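Local coordinates for protein putative sortase (Streptococcus pneumoniae, PDB 2W1J) that probably acts as a class C sortase, a transpeptidase that joins pilin subunits covalently during assembly of the pneumococcal pilus fibre, at residues Y56-G67 with D77-A85. Numbering follows the deposited sequence.
Sequences YARMLEIHERMG and DLPVYAGTA
M66 N donates to V80 O and V80 N to G67 O, each at 2.8 Å. These two bonds join strands 65-71 and 76-82, a beta hairpin of the sortase fold, where the short segments run 121° apart, far from strictly antiparallel. The backbone at G67 suits glycine, since a beta carbon there would be jammed against the carbonyl O of M66. Beside this pairing, the R65 side chain runs along that of Y81 in a common direction: its CG packs 3.2 Å from Y81 CE2, and its guanidinium plane stands 76° to the ring. R65 NH2 forms a salt bridge with D8; a bond from NH1 to Y81 OH is doubtful, because NH1 lies too close to another atom of the model. In one of the two conformers modelled for M66, the bend at chi3 (69°) brings CE against A82 CB, while its CG meets V80 CG1 at 3.8 Å. Y56 OH accepts a hydrogen bond from G83 N at 2.9 Å and also hydrogen-bonds H95, tying the hydroxyl to two parts of the chain. A water accepts a hydrogen bond from A82 N, makes a very short contact of uncertain length with E64 O, and donates to E61 OE2 at 2.6 Å.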
loop_
_atom_site.group_PDB
_atom_site.type_symbol
_atom_site.label_atom_id
_atom_site.label_comp_id
_atom_site.label_asym_id
_atom_site.label_seq_id
_atom_site.Cartn_x
_atom_site.Cartn_y
_atom_site.Cartn_z
ATOM N N TYR A 56 6.465 -12.009 4.639
ATOM C CA TYR A 56 5.394 -11.915 5.627
ATOM C C TYR A 56 3.986 -11.872 5.034
ATOM O O TYR A 56 3.007 -12.091 5.751
ATOM C CB TYR A 56 5.612 -10.713 6.544
ATOM C CG TYR A 56 5.528 -9.386 5.832
ATOM C CD1 TYR A 56 4.309 -8.747 5.656
ATOM C CD2 TYR A 56 6.664 -8.783 5.314
ATOM C CE1 TYR A 56 4.229 -7.530 5.003
ATOM C CE2 TYR A 56 6.596 -7.569 4.657
ATOM C CZ TYR A 56 5.374 -6.942 4.500
ATOM O OH TYR A 56 5.325 -5.732 3.840
ATOM N N ALA A 57 3.888 -11.622 3.733
ATOM C CA ALA A 57 2.591 -11.470 3.075
ATOM C C ALA A 57 2.316 -12.543 2.028
ATOM O O ALA A 57 1.459 -12.362 1.161
ATOM C CB ALA A 57 2.484 -10.072 2.444
ATOM N N ARG A 58 3.016 -13.675 2.107
ATOM C CA ARG A 58 2.867 -14.729 1.103
ATOM C C ARG A 58 1.421 -15.173 0.894
ATOM O O ARG A 58 1.026 -15.516 -0.220
ATOM C CB ARG A 58 3.767 -15.929 1.416
ATOM C CG ARG A 58 5.259 -15.637 1.283
ATOM C CD ARG A 58 6.078 -16.897 1.482
ATOM N NE ARG A 58 5.990 -17.779 0.322
ATOM C CZ ARG A 58 6.438 -19.029 0.294
ATOM N NH1 ARG A 58 7.010 -19.556 1.369
ATOM N NH2 ARG A 58 6.314 -19.753 -0.810
ATOM N N MET A 59 0.632 -15.167 1.965
ATOM C CA MET A 59 -0.755 -15.621 1.869
ATOM C C MET A 59 -1.598 -14.766 0.918
ATOM O O MET A 59 -2.581 -15.244 0.355
ATOM C CB MET A 59 -1.414 -15.709 3.254
ATOM C CG MET A 59 -1.951 -14.393 3.805
ATOM S SD MET A 59 -0.675 -13.197 4.260
ATOM C CE MET A 59 -0.170 -13.776 5.880
ATOM N N LEU A 60 -1.205 -13.507 0.738
ATOM C CA LEU A 60 -1.956 -12.576 -0.108
ATOM C C LEU A 60 -1.421 -12.522 -1.536
ATOM O O LEU A 60 -2.001 -11.855 -2.398
ATOM C CB LEU A 60 -1.924 -11.170 0.500
ATOM C CG LEU A 60 -2.783 -10.989 1.754
ATOM C CD1 LEU A 60 -2.720 -9.545 2.232
ATOM C CD2 LEU A 60 -4.237 -11.393 1.473
ATOM N N GLU A 61 -0.330 -13.242 -1.795
ATOM C CA GLU A 61 0.406 -13.054 -3.042
ATOM C C GLU A 61 0.002 -14.005 -4.146
ATOM O O GLU A 61 -0.190 -15.191 -3.907
ATOM C CB GLU A 61 1.906 -13.183 -2.802
ATOM C CG GLU A 61 2.473 -12.036 -1.999
ATOM C CD GLU A 61 3.937 -12.222 -1.676
ATOM O OE1 GLU A 61 4.529 -13.228 -2.117
ATOM O OE2 GLU A 61 4.490 -11.358 -0.968
ATOM N N ILE A 62 -0.123 -13.459 -5.354
ATOM C CA ILE A 62 -0.123 -14.246 -6.580
ATOM C C ILE A 62 1.096 -13.808 -7.381
ATOM O O ILE A 62 1.214 -12.635 -7.749
ATOM C CB ILE A 62 -1.377 -13.996 -7.442
ATOM C CG1 ILE A 62 -2.656 -14.274 -6.649
ATOM C CG2 ILE A 62 -1.316 -14.839 -8.709
ATOM C CD1 ILE A 62 -3.931 -14.049 -7.452
ATOM N N HIS A 63 2.007 -14.741 -7.629
ATOM C CA HIS A 63 3.260 -14.409 -8.291
ATOM C C HIS A 63 3.899 -13.173 -7.666
ATOM O O HIS A 63 4.268 -12.228 -8.362
ATOM C CB HIS A 63 3.032 -14.191 -9.784
ATOM C CG HIS A 63 2.406 -15.364 -10.470
ATOM N ND1 HIS A 63 1.483 -15.230 -11.486
ATOM C CD2 HIS A 63 2.565 -16.696 -10.280
ATOM C CE1 HIS A 63 1.104 -16.427 -11.895
ATOM N NE2 HIS A 63 1.744 -17.334 -11.178
ATOM N N GLU A 64 4.024 -13.197 -6.345
ATOM C CA GLU A 64 4.731 -12.166 -5.592
ATOM C C GLU A 64 3.994 -10.839 -5.414
ATOM O O GLU A 64 4.433 -9.995 -4.641
ATOM C CB GLU A 64 6.133 -11.927 -6.161
ATOM C CG GLU A 64 7.114 -13.048 -5.857
ATOM C CD GLU A 64 8.512 -12.751 -6.361
ATOM O OE1 GLU A 64 8.645 -12.309 -7.523
ATOM O OE2 GLU A 64 9.477 -12.968 -5.598
ATOM N N ARG A 65 2.876 -10.646 -6.107
ATOM C CA ARG A 65 2.116 -9.401 -5.952
ATOM C C ARG A 65 0.963 -9.606 -4.982
ATOM O O ARG A 65 0.198 -10.566 -5.113
ATOM C CB ARG A 65 1.582 -8.917 -7.302
ATOM C CG ARG A 65 2.643 -8.300 -8.194
ATOM C CD ARG A 65 2.131 -8.075 -9.605
ATOM N NE ARG A 65 2.098 -9.317 -10.372
ATOM C CZ ARG A 65 3.110 -9.777 -11.099
ATOM N NH1 ARG A 65 4.243 -9.090 -11.182
ATOM N NH2 ARG A 65 2.985 -10.921 -11.760
ATOM N N MET A 66 0.824 -8.712 -4.007
ATOM C CA MET A 66 -0.264 -8.839 -3.043
ATOM C C MET A 66 -1.510 -8.061 -3.456
ATOM O O MET A 66 -2.524 -8.069 -2.756
ATOM C CB MET A 66 0.186 -8.435 -1.636
ATOM C CG MET A 66 0.131 -6.945 -1.365
ATOM S SD MET A 66 0.457 -6.557 0.373
ATOM C CE MET A 66 2.202 -6.983 0.491
ATOM N N GLY A 67 -1.451 -7.410 -4.613
ATOM C CA GLY A 67 -2.612 -6.697 -5.135
ATOM C C GLY A 67 -2.172 -5.490 -5.936
ATOM O O GLY A 67 -1.046 -5.446 -6.441
ATOM N N ASP A 77 -2.216 2.874 -11.621
ATOM C CA ASP A 77 -2.598 1.529 -11.211
ATOM C C ASP A 77 -1.291 0.780 -11.047
ATOM O O ASP A 77 -0.634 0.438 -12.035
ATOM C CB ASP A 77 -3.522 0.853 -12.229
ATOM C CG ASP A 77 -4.368 -0.264 -11.610
ATOM O OD1 ASP A 77 -4.193 -0.587 -10.409
ATOM O OD2 ASP A 77 -5.218 -0.825 -12.331
ATOM N N LEU A 78 -0.886 0.572 -9.798
ATOM C CA LEU A 78 0.427 -0.009 -9.514
ATOM C C LEU A 78 0.296 -1.325 -8.775
ATOM O O LEU A 78 -0.471 -1.426 -7.821
ATOM C CB LEU A 78 1.259 0.927 -8.643
ATOM C CG LEU A 78 1.837 2.181 -9.279
ATOM C CD1 LEU A 78 2.582 2.953 -8.201
ATOM C CD2 LEU A 78 2.768 1.818 -10.430
ATOM N N PRO A 79 1.074 -2.331 -9.187
ATOM C CA PRO A 79 1.124 -3.549 -8.392
ATOM C C PRO A 79 1.789 -3.267 -7.052
ATOM O O PRO A 79 2.667 -2.389 -6.961
ATOM C CB PRO A 79 2.001 -4.478 -9.228
ATOM C CG PRO A 79 2.888 -3.552 -10.010
ATOM C CD PRO A 79 2.071 -2.317 -10.275
ATOM N N VAL A 80 1.356 -3.983 -6.017
ATOM C CA VAL A 80 1.895 -3.815 -4.673
ATOM C C VAL A 80 2.637 -5.084 -4.278
ATOM O O VAL A 80 2.095 -6.193 -4.381
ATOM C CB VAL A 80 0.761 -3.547 -3.645
ATOM C CG1 VAL A 80 1.328 -3.454 -2.245
ATOM C CG2 VAL A 80 -0.008 -2.283 -4.002
ATOM N N TYR A 81 3.879 -4.919 -3.832
ATOM C CA TYR A 81 4.708 -6.037 -3.385
ATOM C C TYR A 81 4.963 -5.910 -1.898
ATOM O O TYR A 81 4.847 -4.818 -1.342
ATOM C CB TYR A 81 6.054 -6.040 -4.117
ATOM C CG TYR A 81 5.908 -6.203 -5.605
ATOM C CD1 TYR A 81 5.771 -5.105 -6.437
ATOM C CD2 TYR A 81 5.879 -7.468 -6.178
ATOM C CE1 TYR A 81 5.620 -5.261 -7.803
ATOM C CE2 TYR A 81 5.725 -7.631 -7.538
ATOM C CZ TYR A 81 5.589 -6.526 -8.344
ATOM O OH TYR A 81 5.442 -6.702 -9.703
ATOM N N ALA A 82 5.320 -7.020 -1.258
ATOM C CA ALA A 82 5.674 -7.000 0.155
ATOM C C ALA A 82 6.987 -6.260 0.402
ATOM O O ALA A 82 7.955 -6.415 -0.342
ATOM C CB ALA A 82 5.752 -8.416 0.701
ATOM N N GLY A 83 7.014 -5.466 1.465
ATOM C CA GLY A 83 8.217 -4.726 1.838
ATOM C C GLY A 83 8.502 -3.553 0.926
ATOM O O GLY A 83 7.743 -3.267 -0.006
ATOM N N THR A 84 9.621 -2.887 1.187
ATOM C CA THR A 84 9.933 -1.643 0.501
ATOM C C THR A 84 11.383 -1.612 0.040
ATOM O O THR A 84 11.971 -0.541 -0.105
ATOM C CB THR A 84 9.643 -0.407 1.387
ATOM O OG1 THR A 84 10.278 -0.559 2.660
ATOM C CG2 THR A 84 8.136 -0.239 1.606
ATOM N N ALA A 85 11.954 -2.789 -0.196
ATOM C CA ALA A 85 13.318 -2.884 -0.716
ATOM C C ALA A 85 13.472 -2.129 -2.036
ATOM O O ALA A 85 12.507 -1.922 -2.762
ATOM C CB ALA A 85 13.717 -4.343 -0.884
HETATM O O HOH W 1 5.698 -9.589 -2.506
#